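Local coordinates for protein carbohydrate kinase, FGGY (PDB 3IFR) that probably phosphorylates D-xylulose with ATP, as a sugar kinase of the FGGY family whose two domains share the actin-like ATPase fold, at residues 306-311 / 322-327; 340-345 / 486-491; 375-380 / 476-481; 386-391 / 480-485; 415-420 / 466-471. All coordinates share one frame; numbering follows the deposited sequence.

Contact 1 of 5, residues 306-311 / 322-327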
# COMPACT_ATOMS: atom_id res chain seq x y z
N SER A 306 14.97 1.90 2.27
CA SER A 306 15.82 0.78 2.68
C SER A 306 17.19 0.85 1.97
O SER A 306 18.24 0.63 2.58
CB SER A 306 15.13 -0.54 2.34
OG SER A 306 15.21 -0.76 0.95
N ALA A 307 17.18 1.17 0.69
CA ALA A 307 18.44 1.24 -0.05
C ALA A 307 19.32 2.40 0.40
O ALA A 307 20.55 2.34 0.33
CB ALA A 307 18.17 1.31 -1.54
N LEU A 308 18.69 3.47 0.86
CA LEU A 308 19.42 4.61 1.39
C LEU A 308 19.99 4.30 2.78
O LEU A 308 21.09 4.73 3.11
CB LEU A 308 18.53 5.86 1.46
CG LEU A 308 18.42 6.71 0.20
CD1 LEU A 308 17.52 6.03 -0.83
CD2 LEU A 308 17.90 8.08 0.54
N ASN A 309 19.23 3.57 3.58
CA ASN A 309 19.70 3.21 4.90
C ASN A 309 20.95 2.33 4.78
O ASN A 309 21.96 2.56 5.44
CB ASN A 309 18.59 2.52 5.69
CG ASN A 309 17.47 3.47 6.09
OD1 ASN A 309 17.73 4.60 6.51
ND2 ASN A 309 16.22 3.02 5.96
N TRP A 310 20.87 1.31 3.92
CA TRP A 310 22.01 0.51 3.56
C TRP A 310 23.19 1.44 3.24
O TRP A 310 24.21 1.43 3.91
CB TRP A 310 21.66 -0.36 2.35
CG TRP A 310 22.78 -1.18 1.83
CD1 TRP A 310 23.33 -2.24 2.43
CD2 TRP A 310 23.45 -1.02 0.58
NE1 TRP A 310 24.33 -2.77 1.65
CE2 TRP A 310 24.43 -2.03 0.50
CE3 TRP A 310 23.32 -0.13 -0.50
CZ2 TRP A 310 25.29 -2.18 -0.60
CZ3 TRP A 310 24.18 -0.28 -1.59
CH2 TRP A 310 25.15 -1.30 -1.63
N LEU A 311 23.04 2.28 2.23
CA LEU A 311 24.19 3.02 1.74
C LEU A 311 24.68 4.06 2.74
O LEU A 311 25.88 4.33 2.80
CB LEU A 311 23.91 3.66 0.38
CG LEU A 311 25.13 4.38 -0.22
CD1 LEU A 311 26.27 3.41 -0.59
CD2 LEU A 311 24.72 5.27 -1.37
N ALA A 322 22.58 11.61 12.00
CA ALA A 322 22.92 12.69 11.09
C ALA A 322 23.36 12.17 9.71
O ALA A 322 23.57 12.95 8.79
CB ALA A 322 23.99 13.54 11.70
N ALA A 323 23.49 10.84 9.57
CA ALA A 323 24.06 10.26 8.35
C ALA A 323 23.45 10.81 7.10
O ALA A 323 24.16 11.37 6.27
CB ALA A 323 23.92 8.79 8.37
N HIS A 324 22.13 10.65 6.96
CA HIS A 324 21.41 11.21 5.82
C HIS A 324 21.59 12.72 5.71
O HIS A 324 21.87 13.26 4.64
CB HIS A 324 19.93 10.93 5.91
CG HIS A 324 19.58 9.50 5.69
ND1 HIS A 324 20.16 8.47 6.39
CD2 HIS A 324 18.66 8.93 4.86
CE1 HIS A 324 19.64 7.32 5.99
NE2 HIS A 324 18.73 7.58 5.07
N ALA A 325 21.40 13.43 6.80
CA ALA A 325 21.61 14.86 6.69
C ALA A 325 23.02 15.13 6.12
O ALA A 325 23.22 15.93 5.20
CB ALA A 325 21.42 15.55 8.03
N GLN A 326 24.01 14.44 6.68
CA GLN A 326 25.40 14.72 6.29
C GLN A 326 25.67 14.40 4.83
O GLN A 326 26.22 15.22 4.10
CB GLN A 326 26.38 14.00 7.21
CG GLN A 326 26.47 14.61 8.62
CD GLN A 326 27.65 14.05 9.41
OE1 GLN A 326 28.65 13.63 8.81
NE2 GLN A 326 27.53 14.03 10.75
N LEU A 327 25.24 13.21 4.39
CA LEU A 327 25.30 12.81 2.97
C LEU A 327 24.46 13.65 2.02
O LEU A 327 24.86 13.85 0.86
CB LEU A 327 24.95 11.35 2.79
CG LEU A 327 25.96 10.49 3.53
CD1 LEU A 327 25.39 9.11 3.82
CD2 LEU A 327 27.29 10.47 2.73

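Contact 2 of 5, residues 340-345 / 486-491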
# COMPACT_ATOMS: atom_id res chain seq x y z
N GLY A 340 28.83 11.22 -14.29
CA GLY A 340 28.91 9.98 -15.05
C GLY A 340 28.65 8.71 -14.27
O GLY A 340 28.73 7.62 -14.82
N LEU A 341 28.33 8.84 -12.99
CA LEU A 341 27.89 7.72 -12.18
C LEU A 341 26.52 7.30 -12.68
O LEU A 341 25.69 8.15 -13.01
CB LEU A 341 27.79 8.12 -10.71
CG LEU A 341 29.04 7.93 -9.87
CD1 LEU A 341 28.74 8.04 -8.38
CD2 LEU A 341 29.54 6.56 -10.15
N VAL A 342 26.28 5.99 -12.77
CA VAL A 342 24.95 5.49 -13.08
C VAL A 342 24.66 4.34 -12.15
O VAL A 342 25.42 3.39 -12.12
CB VAL A 342 24.84 4.97 -14.52
CG1 VAL A 342 23.40 4.65 -14.85
CG2 VAL A 342 25.40 5.97 -15.50
N CYS A 343 23.57 4.42 -11.40
CA CYS A 343 23.19 3.36 -10.48
C CYS A 343 21.85 2.64 -10.84
O CYS A 343 20.85 3.29 -11.18
CB CYS A 343 23.15 3.93 -9.05
SG CYS A 343 22.25 3.00 -7.82
N LEU A 344 21.86 1.31 -10.81
CA LEU A 344 20.63 0.54 -10.79
C LEU A 344 20.32 0.18 -9.35
O LEU A 344 21.13 -0.47 -8.69
CB LEU A 344 20.80 -0.73 -11.60
CG LEU A 344 21.11 -0.49 -13.07
CD1 LEU A 344 21.46 -1.80 -13.71
CD2 LEU A 344 19.91 0.16 -13.78
N PRO A 345 19.13 0.55 -8.87
CA PRO A 345 18.82 0.42 -7.44
C PRO A 345 18.04 -0.84 -7.08
O PRO A 345 17.15 -0.75 -6.24
CB PRO A 345 17.91 1.62 -7.17
CG PRO A 345 17.35 2.00 -8.57
CD PRO A 345 18.02 1.17 -9.61
N SER A 486 18.16 3.24 -18.25
CA SER A 486 17.44 2.28 -19.07
C SER A 486 18.36 1.38 -19.88
O SER A 486 18.12 0.20 -19.96
CB SER A 486 16.52 3.02 -20.05
OG SER A 486 15.29 3.26 -19.41
N ALA A 487 19.38 1.96 -20.48
CA ALA A 487 20.32 1.21 -21.28
C ALA A 487 21.27 0.39 -20.40
O ALA A 487 21.78 -0.66 -20.83
CB ALA A 487 21.10 2.15 -22.19
N LEU A 488 21.52 0.85 -19.17
CA LEU A 488 22.33 0.07 -18.24
C LEU A 488 21.61 -1.26 -17.99
O LEU A 488 22.17 -2.33 -18.21
CB LEU A 488 22.61 0.82 -16.94
CG LEU A 488 23.55 0.09 -15.97
CD1 LEU A 488 24.77 -0.55 -16.67
CD2 LEU A 488 24.00 1.06 -14.87
N TYR A 489 20.34 -1.18 -17.60
CA TYR A 489 19.54 -2.35 -17.31
C TYR A 489 19.33 -3.29 -18.48
O TYR A 489 19.44 -4.51 -18.33
CB TYR A 489 18.18 -1.94 -16.80
CG TYR A 489 17.35 -3.11 -16.44
CD1 TYR A 489 17.73 -3.95 -15.41
CD2 TYR A 489 16.20 -3.41 -17.16
CE1 TYR A 489 16.98 -5.05 -15.06
CE2 TYR A 489 15.43 -4.52 -16.83
CZ TYR A 489 15.83 -5.33 -15.77
OH TYR A 489 15.07 -6.43 -15.44
N ALA A 490 19.01 -2.74 -19.64
CA ALA A 490 18.88 -3.58 -20.82
C ALA A 490 20.22 -4.27 -21.15
O ALA A 490 20.27 -5.41 -21.58
CB ALA A 490 18.38 -2.75 -22.00
N THR A 491 21.32 -3.58 -20.92
CA THR A 491 22.61 -4.16 -21.24
C THR A 491 22.98 -5.26 -20.25
O THR A 491 23.52 -6.29 -20.64
CB THR A 491 23.72 -3.08 -21.25
OG1 THR A 491 23.46 -2.14 -22.32
CG2 THR A 491 25.08 -3.71 -21.48

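Contact 3 of 5, residues 375-380 / 476-481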
# COMPACT_ATOMS: atom_id res chain seq x y z
N LEU A 375 28.35 9.13 -4.72
CA LEU A 375 27.70 7.84 -4.51
C LEU A 375 26.29 8.01 -3.98
O LEU A 375 25.35 7.38 -4.47
CB LEU A 375 28.50 6.91 -3.57
CG LEU A 375 29.66 6.05 -4.11
CD1 LEU A 375 29.69 4.66 -3.48
CD2 LEU A 375 29.56 5.90 -5.57
N TRP A 376 26.16 8.83 -2.94
CA TRP A 376 24.87 9.14 -2.36
C TRP A 376 23.91 9.73 -3.42
O TRP A 376 22.74 9.33 -3.53
CB TRP A 376 25.04 10.14 -1.23
CG TRP A 376 23.81 10.36 -0.43
CD1 TRP A 376 23.10 11.51 -0.34
CD2 TRP A 376 23.14 9.41 0.41
NE1 TRP A 376 22.04 11.35 0.51
CE2 TRP A 376 22.03 10.07 0.98
CE3 TRP A 376 23.35 8.06 0.73
CZ2 TRP A 376 21.13 9.42 1.84
CZ3 TRP A 376 22.47 7.42 1.59
CH2 TRP A 376 21.38 8.11 2.14
N ARG A 377 24.44 10.66 -4.20
CA ARG A 377 23.65 11.33 -5.21
C ARG A 377 23.14 10.37 -6.26
O ARG A 377 21.96 10.36 -6.60
CB ARG A 377 24.45 12.44 -5.88
CG ARG A 377 23.65 13.10 -7.00
CD ARG A 377 24.02 14.53 -7.17
NE ARG A 377 22.99 15.20 -7.93
CZ ARG A 377 22.36 16.31 -7.54
NH1 ARG A 377 22.65 16.89 -6.37
NH2 ARG A 377 21.43 16.83 -8.33
N ALA A 378 24.06 9.54 -6.74
CA ALA A 378 23.74 8.58 -7.78
C ALA A 378 22.61 7.71 -7.29
O ALA A 378 21.71 7.39 -8.05
CB ALA A 378 24.95 7.73 -8.10
N LEU A 379 22.64 7.32 -6.02
CA LEU A 379 21.56 6.48 -5.49
C LEU A 379 20.28 7.29 -5.43
O LEU A 379 19.21 6.78 -5.79
CB LEU A 379 21.85 5.91 -4.09
CG LEU A 379 20.63 5.09 -3.61
CD1 LEU A 379 20.23 4.07 -4.67
CD2 LEU A 379 20.78 4.41 -2.23
N LEU A 380 20.38 8.54 -4.96
CA LEU A 380 19.21 9.40 -4.90
C LEU A 380 18.56 9.52 -6.28
O LEU A 380 17.34 9.40 -6.42
CB LEU A 380 19.58 10.79 -4.39
CG LEU A 380 19.91 10.89 -2.91
CD1 LEU A 380 19.86 12.33 -2.41
CD2 LEU A 380 18.99 10.01 -2.13
N GLU A 476 17.47 18.15 -19.44
CA GLU A 476 18.32 17.57 -20.44
C GLU A 476 19.38 16.61 -19.88
O GLU A 476 19.62 15.63 -20.44
CB GLU A 476 18.95 18.69 -21.25
CG GLU A 476 19.57 18.29 -22.52
CD GLU A 476 20.27 19.44 -23.19
OE1 GLU A 476 19.71 19.94 -24.18
OE2 GLU A 476 21.36 19.86 -22.73
N VAL A 477 19.98 16.91 -18.76
CA VAL A 477 20.79 15.96 -18.06
C VAL A 477 19.99 14.79 -17.47
O VAL A 477 20.36 13.68 -17.64
CB VAL A 477 21.64 16.63 -17.02
CG1 VAL A 477 20.86 17.49 -16.18
CG2 VAL A 477 22.26 15.65 -16.19
N TYR A 478 18.89 15.02 -16.81
CA TYR A 478 18.16 13.88 -16.26
C TYR A 478 17.52 12.99 -17.35
O TYR A 478 17.41 11.77 -17.15
CB TYR A 478 17.18 14.27 -15.16
CG TYR A 478 17.88 14.55 -13.86
CD1 TYR A 478 18.75 13.62 -13.32
CD2 TYR A 478 17.68 15.73 -13.16
CE1 TYR A 478 19.43 13.86 -12.13
CE2 TYR A 478 18.33 15.97 -11.97
CZ TYR A 478 19.21 15.04 -11.47
OH TYR A 478 19.87 15.25 -10.27
N ASP A 479 17.14 13.59 -18.48
CA ASP A 479 16.70 12.82 -19.62
C ASP A 479 17.77 11.84 -20.11
O ASP A 479 17.46 10.65 -20.36
CB ASP A 479 16.30 13.74 -20.78
CG ASP A 479 14.85 14.21 -20.67
OD1 ASP A 479 14.04 13.53 -20.02
OD2 ASP A 479 14.52 15.26 -21.25
N ARG A 480 19.00 12.34 -20.27
CA ARG A 480 20.13 11.51 -20.66
C ARG A 480 20.44 10.49 -19.57
O ARG A 480 20.77 9.34 -19.86
CB ARG A 480 21.37 12.34 -20.93
CG ARG A 480 21.36 13.11 -22.26
CD ARG A 480 22.70 13.86 -22.54
NE ARG A 480 22.61 15.31 -22.31
CZ ARG A 480 23.30 15.96 -21.37
NH1 ARG A 480 23.14 17.28 -21.22
NH2 ARG A 480 24.15 15.30 -20.59
N LEU A 481 20.34 10.90 -18.30
CA LEU A 481 20.58 9.92 -17.22
C LEU A 481 19.55 8.83 -17.33
O LEU A 481 19.90 7.64 -17.29
CB LEU A 481 20.54 10.52 -15.82
CG LEU A 481 21.13 9.60 -14.74
CD1 LEU A 481 22.53 9.22 -15.10
CD2 LEU A 481 21.10 10.29 -13.38

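Contact 4 of 5, residues 386-391 / 480-485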
# COMPACT_ATOMS: atom_id res chain seq x y z
N ALA A 386 13.75 5.45 -11.16
CA ALA A 386 12.85 4.30 -11.13
C ALA A 386 11.42 4.79 -10.96
O ALA A 386 10.49 4.19 -11.50
CB ALA A 386 13.19 3.33 -10.01
N PHE A 387 11.25 5.84 -10.17
CA PHE A 387 9.94 6.45 -10.04
C PHE A 387 9.47 7.00 -11.39
O PHE A 387 8.34 6.82 -11.78
CB PHE A 387 9.95 7.55 -8.96
CG PHE A 387 9.52 7.06 -7.61
CD1 PHE A 387 8.28 6.51 -7.44
CD2 PHE A 387 10.38 7.14 -6.51
CE1 PHE A 387 7.87 6.06 -6.21
CE2 PHE A 387 9.97 6.69 -5.27
CZ PHE A 387 8.70 6.15 -5.12
N ARG A 388 10.37 7.66 -12.10
CA ARG A 388 10.05 8.16 -13.43
C ARG A 388 9.54 7.05 -14.36
O ARG A 388 8.53 7.25 -15.09
CB ARG A 388 11.25 8.85 -14.05
CG ARG A 388 11.05 9.26 -15.52
CD ARG A 388 11.96 10.40 -15.92
NE ARG A 388 12.11 10.55 -17.38
CZ ARG A 388 12.86 11.48 -17.98
NH1 ARG A 388 13.55 12.35 -17.26
NH2 ARG A 388 12.94 11.53 -19.30
N HIS A 389 10.24 5.91 -14.33
CA HIS A 389 9.92 4.76 -15.16
C HIS A 389 8.47 4.27 -14.94
O HIS A 389 7.69 4.17 -15.91
CB HIS A 389 10.98 3.65 -14.97
CG HIS A 389 10.74 2.44 -15.80
ND1 HIS A 389 11.12 1.17 -15.39
CD2 HIS A 389 10.13 2.27 -17.00
CE1 HIS A 389 10.77 0.29 -16.31
NE2 HIS A 389 10.17 0.93 -17.30
N HIS A 390 8.10 4.01 -13.70
CA HIS A 390 6.69 3.82 -13.36
C HIS A 390 5.74 4.86 -14.00
O HIS A 390 4.68 4.50 -14.54
CB HIS A 390 6.48 3.86 -11.85
CG HIS A 390 6.84 2.58 -11.18
ND1 HIS A 390 8.10 2.34 -10.68
CD2 HIS A 390 6.11 1.47 -10.90
CE1 HIS A 390 8.13 1.14 -10.12
NE2 HIS A 390 6.93 0.60 -10.25
N VAL A 391 6.08 6.14 -13.87
CA VAL A 391 5.24 7.19 -14.39
C VAL A 391 5.09 7.00 -15.91
O VAL A 391 3.99 7.10 -16.47
CB VAL A 391 5.82 8.61 -14.07
CG1 VAL A 391 4.95 9.72 -14.68
CG2 VAL A 391 5.93 8.81 -12.57
N ARG A 480 19.00 12.34 -20.27
CA ARG A 480 20.13 11.51 -20.66
C ARG A 480 20.44 10.49 -19.57
O ARG A 480 20.77 9.34 -19.86
CB ARG A 480 21.37 12.34 -20.93
CG ARG A 480 21.36 13.11 -22.26
CD ARG A 480 22.70 13.86 -22.54
NE ARG A 480 22.61 15.31 -22.31
CZ ARG A 480 23.30 15.96 -21.37
NH1 ARG A 480 23.14 17.28 -21.22
NH2 ARG A 480 24.15 15.30 -20.59
N LEU A 481 20.34 10.90 -18.30
CA LEU A 481 20.58 9.92 -17.22
C LEU A 481 19.55 8.83 -17.33
O LEU A 481 19.90 7.64 -17.29
CB LEU A 481 20.54 10.52 -15.82
CG LEU A 481 21.13 9.60 -14.74
CD1 LEU A 481 22.53 9.22 -15.10
CD2 LEU A 481 21.10 10.29 -13.38
N TYR A 482 18.30 9.23 -17.54
CA TYR A 482 17.20 8.28 -17.72
C TYR A 482 17.49 7.31 -18.86
O TYR A 482 17.31 6.09 -18.73
CB TYR A 482 15.88 8.99 -18.00
CG TYR A 482 14.75 8.02 -18.04
CD1 TYR A 482 14.25 7.49 -16.86
CD2 TYR A 482 14.19 7.61 -19.25
CE1 TYR A 482 13.20 6.57 -16.87
CE2 TYR A 482 13.14 6.70 -19.27
CZ TYR A 482 12.64 6.19 -18.08
OH TYR A 482 11.59 5.27 -18.04
N ARG A 483 17.97 7.86 -19.97
CA ARG A 483 18.33 7.04 -21.11
C ARG A 483 19.47 6.09 -20.68
O ARG A 483 19.42 4.88 -20.94
CB ARG A 483 18.69 7.94 -22.30
CG ARG A 483 19.74 7.42 -23.27
CD ARG A 483 20.23 8.55 -24.24
NE ARG A 483 21.60 8.32 -24.74
CZ ARG A 483 22.72 8.67 -24.09
NH1 ARG A 483 22.66 9.28 -22.90
NH2 ARG A 483 23.92 8.42 -24.63
N ASP A 484 20.46 6.61 -19.95
CA ASP A 484 21.53 5.73 -19.45
C ASP A 484 21.05 4.61 -18.52
O ASP A 484 21.44 3.48 -18.68
CB ASP A 484 22.61 6.53 -18.74
CG ASP A 484 23.47 7.28 -19.71
OD1 ASP A 484 23.12 7.30 -20.91
OD2 ASP A 484 24.50 7.83 -19.26
N PHE A 485 20.25 4.95 -17.54
CA PHE A 485 19.71 4.04 -16.57
C PHE A 485 19.01 2.88 -17.31
O PHE A 485 19.24 1.70 -17.04
CB PHE A 485 18.74 4.88 -15.75
CG PHE A 485 17.80 4.13 -14.89
CD1 PHE A 485 18.15 3.80 -13.59
CD2 PHE A 485 16.52 3.86 -15.34
CE1 PHE A 485 17.27 3.15 -12.79
CE2 PHE A 485 15.62 3.19 -14.53
CZ PHE A 485 15.99 2.82 -13.26

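Contact 5 of 5, residues 415-420 / 466-471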
# COMPACT_ATOMS: atom_id res chain seq x y z
N VAL A 415 17.05 17.90 -0.76
CA VAL A 415 17.87 17.55 -1.89
C VAL A 415 17.22 16.45 -2.72
O VAL A 415 17.21 16.51 -3.95
CB VAL A 415 19.26 17.15 -1.44
CG1 VAL A 415 20.14 16.86 -2.63
CG2 VAL A 415 19.85 18.30 -0.59
N TRP A 416 16.68 15.43 -2.06
CA TRP A 416 16.12 14.29 -2.77
C TRP A 416 14.92 14.78 -3.57
O TRP A 416 14.80 14.46 -4.74
CB TRP A 416 15.70 13.16 -1.82
CG TRP A 416 15.67 11.80 -2.48
CD1 TRP A 416 16.10 11.48 -3.76
CD2 TRP A 416 15.21 10.57 -1.90
NE1 TRP A 416 15.90 10.14 -3.99
CE2 TRP A 416 15.38 9.56 -2.86
CE3 TRP A 416 14.69 10.23 -0.64
CZ2 TRP A 416 15.03 8.23 -2.60
CZ3 TRP A 416 14.36 8.92 -0.38
CH2 TRP A 416 14.53 7.94 -1.36
N MSE A 417 14.06 15.56 -2.93
CA MSE A 417 12.84 16.05 -3.56
C MSE A 417 13.14 17.01 -4.74
O MSE A 417 12.48 16.95 -5.76
CB MSE A 417 11.93 16.68 -2.53
CG MSE A 417 11.48 15.72 -1.46
SE MSE A 417 10.49 14.12 -2.14
CE MSE A 417 12.03 12.91 -2.43
N GLY A 418 14.15 17.87 -4.59
CA GLY A 418 14.61 18.69 -5.69
C GLY A 418 15.00 17.75 -6.82
O GLY A 418 14.60 17.93 -7.98
N ILE A 419 15.74 16.70 -6.48
CA ILE A 419 16.14 15.74 -7.50
C ILE A 419 14.92 15.10 -8.14
O ILE A 419 14.84 14.97 -9.36
CB ILE A 419 17.09 14.68 -6.91
CG1 ILE A 419 18.48 15.29 -6.70
CG2 ILE A 419 17.09 13.36 -7.77
CD1 ILE A 419 19.33 14.47 -5.75
N MSE A 420 13.96 14.67 -7.32
CA MSE A 420 12.77 14.03 -7.87
C MSE A 420 12.05 14.93 -8.88
O MSE A 420 11.69 14.47 -9.97
CB MSE A 420 11.79 13.69 -6.76
CG MSE A 420 10.52 12.99 -7.25
SE MSE A 420 10.93 11.11 -7.74
CE MSE A 420 10.67 11.24 -9.71
N GLU A 466 5.56 21.96 1.22
CA GLU A 466 6.14 22.70 0.14
C GLU A 466 5.88 22.06 -1.22
O GLU A 466 6.07 20.85 -1.38
CB GLU A 466 7.64 22.88 0.36
CG GLU A 466 8.35 23.57 -0.78
CD GLU A 466 9.85 23.77 -0.52
OE1 GLU A 466 10.37 23.29 0.50
OE2 GLU A 466 10.54 24.34 -1.37
N LYS A 467 5.47 22.87 -2.18
CA LYS A 467 5.35 22.43 -3.55
C LYS A 467 6.61 22.79 -4.30
O LYS A 467 6.94 23.93 -4.42
CB LYS A 467 4.12 23.06 -4.23
CG LYS A 467 3.91 22.66 -5.67
CD LYS A 467 2.49 22.99 -6.15
CE LYS A 467 2.34 22.72 -7.59
NZ LYS A 467 0.92 22.72 -8.05
N ILE A 468 7.31 21.79 -4.82
CA ILE A 468 8.63 22.07 -5.35
C ILE A 468 8.56 22.17 -6.85
O ILE A 468 8.00 21.29 -7.45
CB ILE A 468 9.63 20.94 -4.96
CG1 ILE A 468 9.91 20.97 -3.46
CG2 ILE A 468 10.91 21.08 -5.77
CD1 ILE A 468 10.83 19.88 -3.02
N THR A 469 9.08 23.23 -7.48
CA THR A 469 9.08 23.26 -8.96
C THR A 469 10.41 22.77 -9.57
O THR A 469 11.50 23.04 -9.06
CB THR A 469 8.75 24.64 -9.58
OG1 THR A 469 9.71 25.61 -9.14
CG2 THR A 469 7.36 25.09 -9.26
N PRO A 470 10.32 22.07 -10.67
CA PRO A 470 11.55 21.58 -11.29
C PRO A 470 12.36 22.75 -11.87
O PRO A 470 11.85 23.84 -12.11
CB PRO A 470 11.04 20.69 -12.42
CG PRO A 470 9.54 20.43 -12.09
CD PRO A 470 9.10 21.63 -11.38
N ASP A 471 13.64 22.53 -12.08
CA ASP A 471 14.39 23.45 -12.88
C ASP A 471 14.49 22.91 -14.31
O ASP A 471 15.11 21.87 -14.55
CB ASP A 471 15.76 23.68 -12.26
CG ASP A 471 16.70 24.36 -13.20
OD1 ASP A 471 16.36 24.54 -14.41
OD2 ASP A 471 17.80 24.71 -12.71

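Contact 1 of 5, residues 306-311 / 322-327
His324 reaches from helix 322-332 to helix 305-315 and meets it at two residues of quite different surroundings. On the packed side His324 NE2 lies 4.0 Å from Leu308 CB. Leu308 is buried, and its isobutyl group continues past the imidazole to Trp376 and Leu380 of helix 372-397; a branched aliphatic chain suits a place where three helices converge. Trp376 also meets the histidine ring edge-to-face, and Leu311 and Leu327 touch the same tryptophan. Both helices belong to the C-terminal domain of an FGGY kinase, one of the two actin-like ATPase domains of the family, and here they lie together against the long helix 372-397. Toward solvent the contact thins out to the amide of Asn309, an exposed residue whose CB points away from the other helix while its end swings back. Asn309 OD1 comes within 3.4 Å of His324 CE1, with the amide and imidazole planes 52° apart. A histidine fits this boundary because its flat ring can rest against hydrocarbon on the buried side and lie beside an amide at the rim; the imidazole is placed by a chi1 of -71°, which sets CG beside the backbone N and opposite the carbonyl carbon.

Contact 2 of 5, residues 340-345 / 486-491
Leu488 holds its CG opposite the backbone N (chi1 -176°), which carries the isobutyl group off helix 475-496 toward strand 342-344, while Leu344 turns the other way, its CG beside the backbone N at chi1 -62°. The two leucines therefore meet at their branches: Leu344 CD1 packs 3.6 Å from Leu488 CG, and Leu344 CG is 3.7 Å from Leu488 CD2. Leu488 CD2 also meets Val342 CG1 at 3.6 Å, the two side chains passing in opposite directions. Val342 and Leu344, two residues apart on an extended strand, both point toward the helix, whereas Cys343 between them faces away, to helix 372-397. A beta-branched valine suits the strand backbone, and the longer leucine spans more of the gap. The other methyl of Leu344, CD2, lies 4.1 Å from Tyr489 CB, so the tyrosine contributes the root of its side chain here; the side chain also touches Glu350, Pro357 and Phe496. No hydrogen bond links the two segments; the axes of strand 342-344 and helical segment 486-491 approach to 8.8 Å and cross at -55°. This is an apolar helix-on-sheet contact, in which the C-terminal helix covers one face of the small two-stranded antiparallel sheet of strands 342-344 and 362-364.

Contact 3 of 5, residues 375-380 / 476-481
The guanidinium of Arg377 and the phenol ring of Tyr478 meet edge to edge, with nearly coplanar planes only 9° apart. Neither group lies over the other's face: Tyr478 OH comes to the edge of the guanidinium, and Arg377 NH2 to the edge of the ring. This polar bridge joins helix 372-397 to the C-terminal helix 475-496 in the C-terminal part of an FGGY kinase. Its apolar surroundings come in part from helix 414-424, whose Ile419 touches both residues and whose Val423 touches the tyrosine. Both partners are buried, so their polar ends need company. Glu381, one turn further along helix 372-397, supplies it: its OE2 forms a salt bridge with Arg377 NE and a hydrogen bond with Tyr478 OH, closing a three-residue cluster. Arg377 NH1 is taken up by the carbonyl oxygen of Ala331, so all three nitrogens of the guanidinium are engaged and its rotation is restrained. Arginine suits this place because its planar head can serve several acceptors at once; the carboxylate of Glu381 probably balances its charge. Tyrosine suits it because the ring can lie among hydrocarbon while its hydroxyl serves both the arginine and Glu381. With CG opposite the backbone N (chi1 177°), the extended arginine chain carries its head to the phenol oxygen. There the hydrogen bond runs from Arg377 NH2 to Tyr478 OH over 2.9 Å, with the oxygen tilted 22° out of the guanidinium plane.

Contact 4 of 5, residues 386-391 / 480-485
A nearly perpendicular helix-helix crossing in the C-terminal part of this FGGY kinase, with the segment axes at -87° and 10.9 Å apart, brings Arg388 of helix 372-397 onto the ring of Tyr482 in the last helix, 475-496. The guanidinium lies flat on the tyrosine, its plane 11° from that of the ring, in an off-centre cation-pi stack with Arg388 CZ 4.5 Å from the Tyr482 ring centroid. The aliphatic part of the arginine joins in: Arg388 CG is 3.7 Å from Tyr482 CE1, and CD makes a CH-pi contact with the same face. Such a long overlap needs an extended chain, and Arg388 has one, with CG opposite its backbone N at chi1 173°. Arginine suits the place because the stack occupies a face of the guanidinium while its N-H groups remain available at the edges; the group also pairs with Asp479, and NH1 makes a weak hydrogen bond with Val423 O. About one helical turn beyond Tyr482, the ring of the buried Phe485 ends against the backbone of Ala386, with Phe485 CZ 4.0 Å from Ala386 N. Tyr482 itself reaches past Arg388 to the next residue, where Tyr482 OH lies 3.5 Å from His389 CD2.

Contact 5 of 5, residues 415-420 / 466-471
Ile468 points its side chain from strand 463-468 toward helix 414-424, and its CD1 methyl ends against CB of Met417, the residue being selenomethionine in this crystal. The strand is an outermost one of the six-stranded mixed sheet in the C-terminal domain of this FGGY kinase, and the helix lies on that sheet, so the pair forms part of the alpha/beta layering of the actin-like ATPase fold. The two side chains start alike and part further out. Each sets its first carbon beyond CB beside the backbone N, CG1 of Ile468 at chi1 -69° and CG of Met417 at -62°. In Ile468 a chi2 of 178° then continues the chain outward to CD1. Met417 also begins by pointing toward the strand, but bends at both chi2 and chi3, so that its end leads away and the root of the chain, at CB, makes the contact. Further along, the selenomethionine packs on Leu430 of strand 428-432 and on Thr411. Ile468 touches Leu430 as well, so this leucine joins both partners, and its strand is tied to Ile468 by backbone hydrogen bonding with Val428. A beta-branched isoleucine suits an extended strand and offers a long arm to the helix; the flexible methionine can bend away along the helix-sheet interface. The next residue, Gly418, offers its backbone, with Gly418 N 4.2 Å from Ile468 CD1. The closest approach of the contact, Met417 CB to Ile468 CD1, is 3.4 Å, tighter than usual for two carbons.

How the contacts relate
All five contacts lie in the C-terminal half of the chain, around helix 372-397. Contacts 3 and 4, centres about 9 Å apart, join this helix to the C-terminal helix 475-496; contact 2, its centre about 10 Å from that of contact 3, sets the same last helix on strand 342-344. Contact 1 closes first along the chain and touches contact 3 through Trp376, their centres about 17 Å apart. Contact 5, nested within the loops closed by contacts 2, 3 and 4, touches contact 3 (Leu380 O with Trp416 NE1, a probable hydrogen bond) and contact 4 (Phe387 with Met420). The last helix is thus clamped to helix 372-397 and the two-stranded sheet, and the helical layer is tied to the six-stranded sheet.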